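Local atomic coordinates of major capsid protein P2 (Pseudoalteromonas phage pm2, PDB entry 2VVF), a protein that forms the icosahedral shell of a membrane-containing marine bacteriophage as a homotrimeric, double jelly-roll major capsid protein. Residues R71-K75 against V86-M90; I206-K212 against T220-E226; R166-I172 against V229-L235. One frame throughout, in Å; residues are numbered along the deposited sequence.

Interaction 1: R71-K75 against V86-M90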
loop_
_atom_site.group_PDB
_atom_site.type_symbol
_atom_site.label_atom_id
_atom_site.label_comp_id
_atom_site.label_asym_id
_atom_site.label_seq_id
_atom_site.Cartn_x
_atom_site.Cartn_y
_atom_site.Cartn_z
ATOM N N ARG A 71 1.396 -6.333 -14.473
ATOM C CA ARG A 71 1.662 -7.403 -13.514
ATOM C C ARG A 71 1.838 -6.896 -12.085
ATOM O O ARG A 71 1.390 -7.536 -11.132
ATOM C CB ARG A 71 2.895 -8.205 -13.934
ATOM C CG ARG A 71 2.861 -9.653 -13.490
ATOM C CD ARG A 71 4.176 -10.342 -13.788
ATOM N NE ARG A 71 5.254 -9.851 -12.936
ATOM C CZ ARG A 71 5.371 -10.131 -11.641
ATOM N NH1 ARG A 71 4.471 -10.901 -11.040
ATOM N NH2 ARG A 71 6.387 -9.641 -10.947
ATOM N N HIS A 72 2.509 -5.756 -11.941
ATOM C CA HIS A 72 2.749 -5.165 -10.628
ATOM C C HIS A 72 1.588 -4.270 -10.220
ATOM O O HIS A 72 1.623 -3.631 -9.166
ATOM C CB HIS A 72 4.043 -4.356 -10.638
ATOM C CG HIS A 72 5.274 -5.190 -10.801
ATOM N ND1 HIS A 72 5.742 -6.026 -9.812
ATOM C CD2 HIS A 72 6.136 -5.314 -11.839
ATOM C CE1 HIS A 72 6.842 -6.627 -10.231
ATOM N NE2 HIS A 72 7.102 -6.213 -11.457
ATOM N N LYS A 73 0.567 -4.223 -11.070
ATOM C CA LYS A 73 -0.612 -3.404 -10.823
ATOM C C LYS A 73 -0.266 -1.923 -10.799
ATOM O O LYS A 73 -0.812 -1.162 -10.001
ATOM C CB LYS A 73 -1.298 -3.815 -9.522
ATOM C CG LYS A 73 -1.955 -5.182 -9.580
ATOM C CD LYS A 73 -3.320 -5.165 -8.921
ATOM C CE LYS A 73 -3.998 -6.516 -9.033
ATOM N NZ LYS A 73 -4.723 -6.869 -7.785
ATOM N N ARG A 74 0.643 -1.518 -11.678
ATOM C CA ARG A 74 1.029 -0.117 -11.778
ATOM C C ARG A 74 -0.009 0.605 -12.633
ATOM O O ARG A 74 -0.721 -0.025 -13.416
ATOM C CB ARG A 74 2.417 0.016 -12.413
ATOM C CG ARG A 74 3.550 -0.535 -11.568
ATOM C CD ARG A 74 4.778 -0.790 -12.422
ATOM N NE ARG A 74 5.924 -1.217 -11.624
ATOM C CZ ARG A 74 7.038 -1.728 -12.136
ATOM N NH1 ARG A 74 7.159 -1.875 -13.448
ATOM N NH2 ARG A 74 8.031 -2.093 -11.337
ATOM N N LYS A 75 -0.099 1.921 -12.478
ATOM C CA LYS A 75 -1.065 2.708 -13.234
ATOM C C LYS A 75 -0.872 2.571 -14.741
ATOM O O LYS A 75 0.186 2.902 -15.279
ATOM C CB LYS A 75 -1.007 4.180 -12.821
ATOM C CG LYS A 75 -2.037 5.062 -13.506
ATOM C CD LYS A 75 -3.426 4.451 -13.444
ATOM C CE LYS A 75 -4.426 5.289 -14.223
ATOM N NZ LYS A 75 -5.703 4.564 -14.451
ATOM N N VAL A 86 12.916 2.782 -11.345
ATOM C CA VAL A 86 12.741 2.697 -9.904
ATOM C C VAL A 86 11.586 1.722 -9.687
ATOM O O VAL A 86 10.521 1.869 -10.291
ATOM C CB VAL A 86 12.412 4.079 -9.305
ATOM C CG1 VAL A 86 11.781 3.932 -7.928
ATOM C CG2 VAL A 86 13.661 4.946 -9.245
ATOM N N ARG A 87 11.809 0.704 -8.861
ATOM C CA ARG A 87 10.777 -0.295 -8.594
ATOM C C ARG A 87 9.950 0.071 -7.364
ATOM O O ARG A 87 10.402 -0.069 -6.229
ATOM C CB ARG A 87 11.401 -1.686 -8.460
ATOM C CG ARG A 87 12.216 -2.096 -9.684
ATOM C CD ARG A 87 12.709 -3.528 -9.579
ATOM N NE ARG A 87 11.610 -4.488 -9.637
ATOM C CZ ARG A 87 11.472 -5.411 -10.584
ATOM N NH1 ARG A 87 12.365 -5.505 -11.559
ATOM N NH2 ARG A 87 10.440 -6.243 -10.554
ATOM N N PRO A 88 8.739 0.561 -7.611
ATOM C CA PRO A 88 7.835 1.013 -6.553
ATOM C C PRO A 88 7.388 -0.064 -5.564
ATOM O O PRO A 88 6.941 0.250 -4.460
ATOM C CB PRO A 88 6.619 1.538 -7.330
ATOM C CG PRO A 88 7.097 1.730 -8.744
ATOM C CD PRO A 88 8.136 0.682 -8.948
ATOM N N GLU A 89 7.492 -1.326 -5.965
ATOM C CA GLU A 89 7.058 -2.435 -5.120
ATOM C C GLU A 89 8.123 -2.890 -4.125
ATOM O O GLU A 89 7.857 -3.721 -3.253
ATOM C CB GLU A 89 6.611 -3.616 -5.985
ATOM C CG GLU A 89 5.506 -3.281 -6.974
ATOM C CD GLU A 89 6.013 -2.522 -8.187
ATOM O OE1 GLU A 89 7.229 -2.588 -8.468
ATOM O OE2 GLU A 89 5.193 -1.863 -8.859
ATOM N N MET A 90 9.328 -2.346 -4.261
ATOM C CA MET A 90 10.434 -2.715 -3.384
ATOM C C MET A 90 10.179 -2.373 -1.920
ATOM O O MET A 90 9.618 -1.324 -1.603
ATOM C CB MET A 90 11.737 -2.063 -3.855
ATOM C CG MET A 90 12.176 -2.483 -5.249
ATOM S SD MET A 90 12.021 -4.256 -5.534
ATOM C CE MET A 90 13.298 -4.893 -4.464
HETATM O O HOH W 1 8.953 -8.768 -11.568
#

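Interaction 2: I206-K212 against T220-E226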
loop_
_atom_site.group_PDB
_atom_site.type_symbol
_atom_site.label_atom_id
_atom_site.label_comp_id
_atom_site.label_asym_id
_atom_site.label_seq_id
_atom_site.Cartn_x
_atom_site.Cartn_y
_atom_site.Cartn_z
ATOM N N ILE A 206 -1.096 -17.545 -5.529
ATOM C CA ILE A 206 -0.054 -16.950 -4.701
ATOM C C ILE A 206 0.346 -15.588 -5.262
ATOM O O ILE A 206 0.569 -14.639 -4.509
ATOM C CB ILE A 206 1.162 -17.882 -4.558
ATOM C CG1 ILE A 206 0.742 -19.213 -3.928
ATOM C CG2 ILE A 206 2.235 -17.222 -3.715
ATOM C CD1 ILE A 206 1.774 -20.313 -4.073
ATOM N N LEU A 207 0.421 -15.494 -6.586
ATOM C CA LEU A 207 0.776 -14.240 -7.241
ATOM C C LEU A 207 -0.226 -13.156 -6.856
ATOM O O LEU A 207 0.152 -12.092 -6.367
ATOM C CB LEU A 207 0.795 -14.415 -8.763
ATOM C CG LEU A 207 1.996 -15.130 -9.386
ATOM C CD1 LEU A 207 1.733 -15.415 -10.856
ATOM C CD2 LEU A 207 3.270 -14.317 -9.214
ATOM N N GLU A 208 -1.506 -13.434 -7.085
ATOM C CA GLU A 208 -2.572 -12.492 -6.759
ATOM C C GLU A 208 -2.587 -12.188 -5.265
ATOM O O GLU A 208 -2.976 -11.099 -4.844
ATOM C CB GLU A 208 -3.928 -13.060 -7.178
ATOM C CG GLU A 208 -4.088 -13.255 -8.674
ATOM C CD GLU A 208 -5.441 -13.829 -9.043
ATOM O OE1 GLU A 208 -5.798 -14.902 -8.513
ATOM O OE2 GLU A 208 -6.152 -13.201 -9.854
ATOM N N GLN A 209 -2.166 -13.165 -4.468
ATOM C CA GLN A 209 -2.125 -13.018 -3.019
ATOM C C GLN A 209 -1.176 -11.896 -2.608
ATOM O O GLN A 209 -1.266 -11.366 -1.498
ATOM C CB GLN A 209 -1.684 -14.334 -2.376
ATOM C CG GLN A 209 -2.095 -14.493 -0.926
ATOM C CD GLN A 209 -1.426 -15.685 -0.271
ATOM O OE1 GLN A 209 -0.317 -15.582 0.249
ATOM N NE2 GLN A 209 -2.089 -16.833 -0.317
ATOM N N TYR A 210 -0.264 -11.539 -3.508
ATOM C CA TYR A 210 0.710 -10.489 -3.228
ATOM C C TYR A 210 0.496 -9.211 -4.038
ATOM O O TYR A 210 1.420 -8.419 -4.218
ATOM C CB TYR A 210 2.140 -11.017 -3.373
ATOM C CG TYR A 210 2.511 -11.993 -2.285
ATOM C CD1 TYR A 210 3.065 -11.552 -1.091
ATOM C CD2 TYR A 210 2.233 -13.348 -2.417
ATOM C CE1 TYR A 210 3.374 -12.436 -0.076
ATOM C CE2 TYR A 210 2.537 -14.240 -1.407
ATOM C CZ TYR A 210 3.108 -13.778 -0.239
ATOM O OH TYR A 210 3.415 -14.662 0.768
ATOM N N GLY A 211 -0.737 -9.007 -4.493
ATOM C CA GLY A 211 -1.100 -7.801 -5.235
ATOM C C GLY A 211 -0.660 -7.784 -6.697
ATOM O O GLY A 211 -0.678 -6.732 -7.339
ATOM N N LYS A 212 -0.275 -8.943 -7.223
ATOM C CA LYS A 212 0.151 -9.038 -8.615
ATOM C C LYS A 212 -1.004 -9.465 -9.513
ATOM O O LYS A 212 -1.940 -10.125 -9.067
ATOM C CB LYS A 212 1.313 -10.025 -8.765
ATOM C CG LYS A 212 2.457 -9.803 -7.792
ATOM C CD LYS A 212 3.215 -8.525 -8.105
ATOM C CE LYS A 212 4.287 -8.259 -7.063
ATOM N NZ LYS A 212 4.762 -6.851 -7.094
ATOM N N THR A 220 4.222 -17.076 -14.319
ATOM C CA THR A 220 5.213 -16.247 -13.651
ATOM C C THR A 220 5.752 -16.851 -12.362
ATOM O O THR A 220 4.990 -17.254 -11.480
ATOM C CB THR A 220 4.679 -14.821 -13.410
ATOM O OG1 THR A 220 4.503 -14.153 -14.667
ATOM C CG2 THR A 220 5.644 -14.026 -12.543
ATOM N N ILE A 221 7.076 -16.888 -12.255
ATOM C CA ILE A 221 7.746 -17.374 -11.058
ATOM C C ILE A 221 8.392 -16.169 -10.387
ATOM O O ILE A 221 9.544 -15.833 -10.664
ATOM C CB ILE A 221 8.782 -18.461 -11.380
ATOM C CG1 ILE A 221 8.083 -19.751 -11.812
ATOM C CG2 ILE A 221 9.681 -18.713 -10.176
ATOM C CD1 ILE A 221 9.031 -20.823 -12.300
ATOM N N ASP A 222 7.616 -15.492 -9.547
ATOM C CA ASP A 222 8.068 -14.295 -8.848
ATOM C C ASP A 222 8.901 -14.643 -7.619
ATOM O O ASP A 222 8.404 -15.265 -6.680
ATOM C CB ASP A 222 6.858 -13.455 -8.436
ATOM C CG ASP A 222 7.170 -11.978 -8.367
ATOM O OD1 ASP A 222 8.308 -11.624 -7.993
ATOM O OD2 ASP A 222 6.267 -11.170 -8.670
ATOM N N PHE A 223 10.166 -14.233 -7.628
ATOM C CA PHE A 223 11.067 -14.500 -6.509
ATOM C C PHE A 223 11.131 -13.312 -5.553
ATOM O O PHE A 223 11.888 -13.327 -4.583
ATOM C CB PHE A 223 12.475 -14.827 -7.017
ATOM C CG PHE A 223 12.555 -16.091 -7.825
ATOM C CD1 PHE A 223 12.313 -17.323 -7.237
ATOM C CD2 PHE A 223 12.894 -16.050 -9.166
ATOM C CE1 PHE A 223 12.392 -18.490 -7.982
ATOM C CE2 PHE A 223 12.977 -17.212 -9.914
ATOM C CZ PHE A 223 12.724 -18.432 -9.320
ATOM N N MET A 224 10.340 -12.282 -5.837
ATOM C CA MET A 224 10.313 -11.083 -5.004
ATOM C C MET A 224 8.884 -10.683 -4.658
ATOM O O MET A 224 8.544 -9.499 -4.657
ATOM C CB MET A 224 11.013 -9.921 -5.717
ATOM C CG MET A 224 12.517 -10.085 -5.849
ATOM S SD MET A 224 13.352 -8.524 -6.183
ATOM C CE MET A 224 12.290 -7.839 -7.458
ATOM N N LEU A 225 8.052 -11.677 -4.364
ATOM C CA LEU A 225 6.649 -11.441 -4.035
ATOM C C LEU A 225 6.446 -10.468 -2.870
ATOM O O LEU A 225 5.504 -9.674 -2.870
ATOM C CB LEU A 225 5.931 -12.767 -3.770
ATOM C CG LEU A 225 5.602 -13.603 -5.011
ATOM C CD1 LEU A 225 5.267 -15.038 -4.629
ATOM C CD2 LEU A 225 4.464 -12.976 -5.803
ATOM N N GLU A 226 7.334 -10.528 -1.885
ATOM C CA GLU A 226 7.247 -9.651 -0.719
ATOM C C GLU A 226 7.856 -8.277 -0.981
ATOM O O GLU A 226 7.682 -7.352 -0.186
ATOM C CB GLU A 226 7.950 -10.287 0.478
ATOM C CG GLU A 226 7.272 -11.526 1.026
ATOM C CD GLU A 226 8.020 -12.105 2.206
ATOM O OE1 GLU A 226 9.099 -12.696 1.994
ATOM O OE2 GLU A 226 7.552 -11.929 3.350
#

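Interaction 3: R166-I172 against V229-L235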
loop_
_atom_site.group_PDB
_atom_site.type_symbol
_atom_site.label_atom_id
_atom_site.label_comp_id
_atom_site.label_asym_id
_atom_site.label_seq_id
_atom_site.Cartn_x
_atom_site.Cartn_y
_atom_site.Cartn_z
ATOM N N ARG A 166 23.700 -17.754 -16.190
ATOM C CA ARG A 166 23.893 -17.573 -14.757
ATOM C C ARG A 166 25.045 -16.621 -14.455
ATOM O O ARG A 166 26.039 -17.015 -13.847
ATOM C CB ARG A 166 24.138 -18.920 -14.072
ATOM C CG ARG A 166 22.908 -19.807 -13.970
ATOM C CD ARG A 166 23.104 -20.904 -12.937
ATOM N NE ARG A 166 23.287 -22.214 -13.553
ATOM C CZ ARG A 166 24.393 -22.943 -13.444
ATOM N NH1 ARG A 166 25.422 -22.488 -12.741
ATOM N NH2 ARG A 166 24.472 -24.126 -14.037
ATOM N N PRO A 167 24.908 -15.368 -14.876
ATOM C CA PRO A 167 25.940 -14.366 -14.627
ATOM C C PRO A 167 26.281 -14.323 -13.140
ATOM O O PRO A 167 25.400 -14.165 -12.295
ATOM C CB PRO A 167 25.277 -13.053 -15.067
ATOM C CG PRO A 167 23.808 -13.349 -15.123
ATOM C CD PRO A 167 23.713 -14.784 -15.507
ATOM N N VAL A 168 27.560 -14.492 -12.827
ATOM C CA VAL A 168 28.018 -14.512 -11.441
ATOM C C VAL A 168 27.814 -13.189 -10.708
ATOM O O VAL A 168 28.170 -12.124 -11.212
ATOM C CB VAL A 168 29.479 -14.991 -11.343
ATOM C CG1 VAL A 168 29.957 -14.946 -9.899
ATOM C CG2 VAL A 168 29.615 -16.399 -11.913
ATOM N N GLY A 169 27.258 -13.268 -9.501
ATOM C CA GLY A 169 27.031 -12.083 -8.681
ATOM C C GLY A 169 25.668 -11.451 -8.937
ATOM O O GLY A 169 25.190 -10.640 -8.143
ATOM N N TYR A 170 25.048 -11.822 -10.050
ATOM C CA TYR A 170 23.740 -11.291 -10.410
ATOM C C TYR A 170 22.628 -12.054 -9.703
ATOM O O TYR A 170 22.869 -13.093 -9.089
ATOM C CB TYR A 170 23.542 -11.353 -11.927
ATOM C CG TYR A 170 24.334 -10.313 -12.686
ATOM C CD1 TYR A 170 23.702 -9.246 -13.306
ATOM C CD2 TYR A 170 25.718 -10.394 -12.772
ATOM C CE1 TYR A 170 24.424 -8.289 -13.997
ATOM C CE2 TYR A 170 26.449 -9.444 -13.461
ATOM C CZ TYR A 170 25.797 -8.393 -14.072
ATOM O OH TYR A 170 26.520 -7.441 -14.758
ATOM N N ARG A 171 21.409 -11.534 -9.796
ATOM C CA ARG A 171 20.251 -12.166 -9.177
ATOM C C ARG A 171 19.132 -12.320 -10.195
ATOM O O ARG A 171 19.171 -11.722 -11.268
ATOM C CB ARG A 171 19.738 -11.321 -8.009
ATOM C CG ARG A 171 20.744 -11.082 -6.899
ATOM C CD ARG A 171 20.050 -10.538 -5.661
ATOM N NE ARG A 171 20.780 -10.843 -4.432
ATOM C CZ ARG A 171 20.375 -11.723 -3.522
ATOM N NH1 ARG A 171 19.245 -12.395 -3.698
ATOM N NH2 ARG A 171 21.103 -11.932 -2.435
ATOM N N ILE A 172 18.125 -13.108 -9.839
ATOM C CA ILE A 172 16.965 -13.302 -10.695
ATOM C C ILE A 172 15.718 -12.915 -9.916
ATOM O O ILE A 172 15.372 -13.557 -8.925
ATOM C CB ILE A 172 16.869 -14.743 -11.224
ATOM C CG1 ILE A 172 18.061 -15.057 -12.130
ATOM C CG2 ILE A 172 15.559 -14.941 -11.979
ATOM C CD1 ILE A 172 18.090 -16.488 -12.618
ATOM N N VAL A 229 14.351 -7.765 -2.008
ATOM C CA VAL A 229 15.349 -8.101 -3.017
ATOM C C VAL A 229 16.178 -9.325 -2.634
ATOM O O VAL A 229 16.707 -10.018 -3.500
ATOM C CB VAL A 229 16.249 -6.892 -3.344
ATOM C CG1 VAL A 229 17.162 -6.569 -2.169
ATOM C CG2 VAL A 229 17.062 -7.156 -4.599
ATOM N N TYR A 230 16.287 -9.580 -1.333
ATOM C CA TYR A 230 17.069 -10.702 -0.823
ATOM C C TYR A 230 16.359 -12.040 -0.981
ATOM O O TYR A 230 16.894 -13.085 -0.609
ATOM C CB TYR A 230 17.415 -10.484 0.650
ATOM C CG TYR A 230 18.460 -9.423 0.885
ATOM C CD1 TYR A 230 19.809 -9.696 0.695
ATOM C CD2 TYR A 230 18.100 -8.148 1.304
ATOM C CE1 TYR A 230 20.771 -8.729 0.915
ATOM C CE2 TYR A 230 19.055 -7.172 1.525
ATOM C CZ TYR A 230 20.389 -7.469 1.331
ATOM O OH TYR A 230 21.345 -6.503 1.554
ATOM N N GLN A 231 15.143 -12.002 -1.512
ATOM C CA GLN A 231 14.366 -13.217 -1.710
ATOM C C GLN A 231 14.604 -13.738 -3.121
ATOM O O GLN A 231 14.281 -14.883 -3.438
ATOM C CB GLN A 231 12.874 -12.945 -1.498
ATOM C CG GLN A 231 12.425 -12.947 -0.043
ATOM C CD GLN A 231 13.397 -13.659 0.878
ATOM O OE1 GLN A 231 13.514 -14.883 0.848
ATOM N NE2 GLN A 231 14.071 -12.896 1.729
ATOM N N SER A 232 15.170 -12.883 -3.963
ATOM C CA SER A 232 15.458 -13.245 -5.344
ATOM C C SER A 232 16.574 -14.282 -5.411
ATOM O O SER A 232 17.313 -14.479 -4.448
ATOM C CB SER A 232 15.845 -12.003 -6.151
ATOM O OG SER A 232 17.049 -11.439 -5.666
ATOM N N VAL A 233 16.687 -14.942 -6.559
ATOM C CA VAL A 233 17.709 -15.960 -6.759
ATOM C C VAL A 233 19.098 -15.345 -6.910
ATOM O O VAL A 233 19.353 -14.582 -7.843
ATOM C CB VAL A 233 17.372 -16.863 -7.965
ATOM C CG1 VAL A 233 18.485 -17.872 -8.203
ATOM C CG2 VAL A 233 16.037 -17.561 -7.757
ATOM N N LEU A 234 19.997 -15.687 -5.994
ATOM C CA LEU A 234 21.368 -15.196 -6.054
ATOM C C LEU A 234 22.202 -16.172 -6.874
ATOM O O LEU A 234 22.465 -17.293 -6.442
ATOM C CB LEU A 234 21.963 -15.054 -4.653
ATOM C CG LEU A 234 23.449 -14.682 -4.632
ATOM C CD1 LEU A 234 23.709 -13.455 -5.494
ATOM C CD2 LEU A 234 23.939 -14.456 -3.210
ATOM N N LEU A 235 22.593 -15.747 -8.070
ATOM C CA LEU A 235 23.376 -16.595 -8.956
ATOM C C LEU A 235 24.787 -16.837 -8.426
ATOM O O LEU A 235 25.763 -16.274 -8.924
ATOM C CB LEU A 235 23.388 -16.026 -10.373
ATOM C CG LEU A 235 22.005 -16.019 -11.036
ATOM C CD1 LEU A 235 22.042 -15.317 -12.382
ATOM C CD2 LEU A 235 21.468 -17.433 -11.181
#

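Interaction 1: R71-K75 against V86-M90
The imidazole of His72 is held between two charged side chains: Glu89 OE1 lies over one face, offset toward the rim, and Arg71 NE over the opposite one. Ring and carboxylate planes are 25° apart, so the carboxylate is only moderately inclined to the ring. His72 CD2 in turn sits above the centre of the Arg74 guanidinium, whose edge receives Glu89. That salt bridge is side-on and two-pronged: Arg74 NE reaches Glu89 OE2 at 2.9 Å and Arg74 NH2 reaches Glu89 OE1 at 3.0 Å, both on the syn side and each about 20° out of the carboxylate plane. An extended Arg74 chain and a bend at chi2 of Glu89 (77°) bring the groups together. The contact lies in the N-terminal jelly roll, where a Schellman motif at Lys73 ends helix 63-71 and a type I turn, Arg87 to Met90, follows strand 80-84. Pro88 CD packs 3.7 Å from Arg74 NH2. The guanidinium of Arg87 stands almost perpendicular to the His72 ring; at the guanidinium's edge, in its plane, a water accepts from Arg71 NH2 at 2.8 Å and, weakly, from Arg87 NH2. His72 ND1 is probably hydrogen-bonded to Lys212 NZ of the C-terminal half.

Interaction 2: I206-K212 against T220-E226
Leu225 faces Tyr210 across the contact, and its side chain meets three residues of 206-212: Tyr210, Ile206 and Leu207. Its CB lies over one face of the Tyr210 ring, 4.0 Å from the centroid and 18° off the ring normal, which meets the geometry of a CH-pi contact. From CG, which stands beside the backbone N (chi1 -75°), the two methyls diverge. Leu225 CD1 runs to Ile206 CG2 at 3.8 Å, the two side chains crossing at about a right angle. Leu225 CD2 instead touches Leu207 CD2 at 3.9 Å and also rests against Tyr210 CB. Leu207 extends this apolar patch toward the strand: its CD2 meets Asp222 CB at 3.8 Å, while its CD1 packs on Thr220 CB at 3.9 Å. Glu226 runs alongside Tyr210, pointing the same way, its CG near CE1 of the ring; its carboxylate pairs with Arg102 of the third subunit, and Tyr210 OH bonds to Arg2 of that subunit.

The polar ends turn elsewhere. Lys212 crosses Asp222 with CE 3.9 Å from OD2, yet NZ stays 4.8 Å from OD2, and each group has a nearer partner: His72 for the lysine and Arg71 for the aspartate. Asp222 OD1 accepts from Met224 N at 3.0 Å, forming an Asx turn where the chain leaves strand 218-222. On the helix side, Leu207 O accepts from Tyr210 N and Lys212 N, which reach it from opposite faces of its carbonyl plane. With Gly211 N bonded to Glu208 O and a positive phi at Gly211, this is the Schellman motif that ends helix 200-209, here packed against the strand end in the C-terminal jelly roll.

Interaction 3: R166-I172 against V229-L235
Ile172 and Val233 form an antiparallel hydrogen-bonded pair, with Ile172 N to Val233 O at 2.8 Å and Val233 N to Ile172 O at 3.0 Å. Arg171 and Leu234 make the adjoining non-hydrogen-bonded pair, and Leu235 N continues the ladder to Tyr170 O at 2.9 Å. Beside the backbone, Arg171 NH1 donates to Ser232 OG at 3.1 Å, the acceptor 16° out of the guanidinium plane. Ser232 OG in turn donates a hydrogen bond to Val229 O at 2.6 Å, which fixes the hydroxyl's rotation; chi1 of 64° sets the oxygen where it can both accept from Arg171 NH1 and donate to Val229 O. Val229 O also accepts from Ser232 N. The short strand 233-234 thereby joins strand 171-178 in a sheet of the C-terminal jelly roll, just beyond the type II turn from Pro167 to Tyr170. A weak bond from Gly169 N to Leu235 O ties that turn in. On the Arg171 side of the sheet, Leu234 CB lies over one guanidinium face. Among apolar groups, Leu235 CD1 packs on Pro167 CD at 3.6 Å, Leu235 CD2 on Ile172 CD1 at 3.8 Å, and Ile172 CB meets Val233 CB at 3.9 Å.

How the interactions relate
From the N terminus, interaction 1 comes first, closing a short loop around strand 80-84 in the N-terminal half. Segment 166-172 then opens interaction 3, which closes only at 229-235; interaction 2 is nested inside that long loop, joining the end of helix 200-209 to the end of strand 218-222. Interactions 1 and 2, with centres about 12 Å apart, bridge the N-terminal and C-terminal jelly rolls: Arg71 NH2 meets Asp222 OD2 in a 2.7 Å salt bridge. Strands 218-222 and 233-234 both pair with strand 171-178, and Phe223 packs on Ile172 and Val233, linking interactions 2 and 3. Met90 CE against Val229 CB, 3.7 Å, joins interaction 1 to interaction 3.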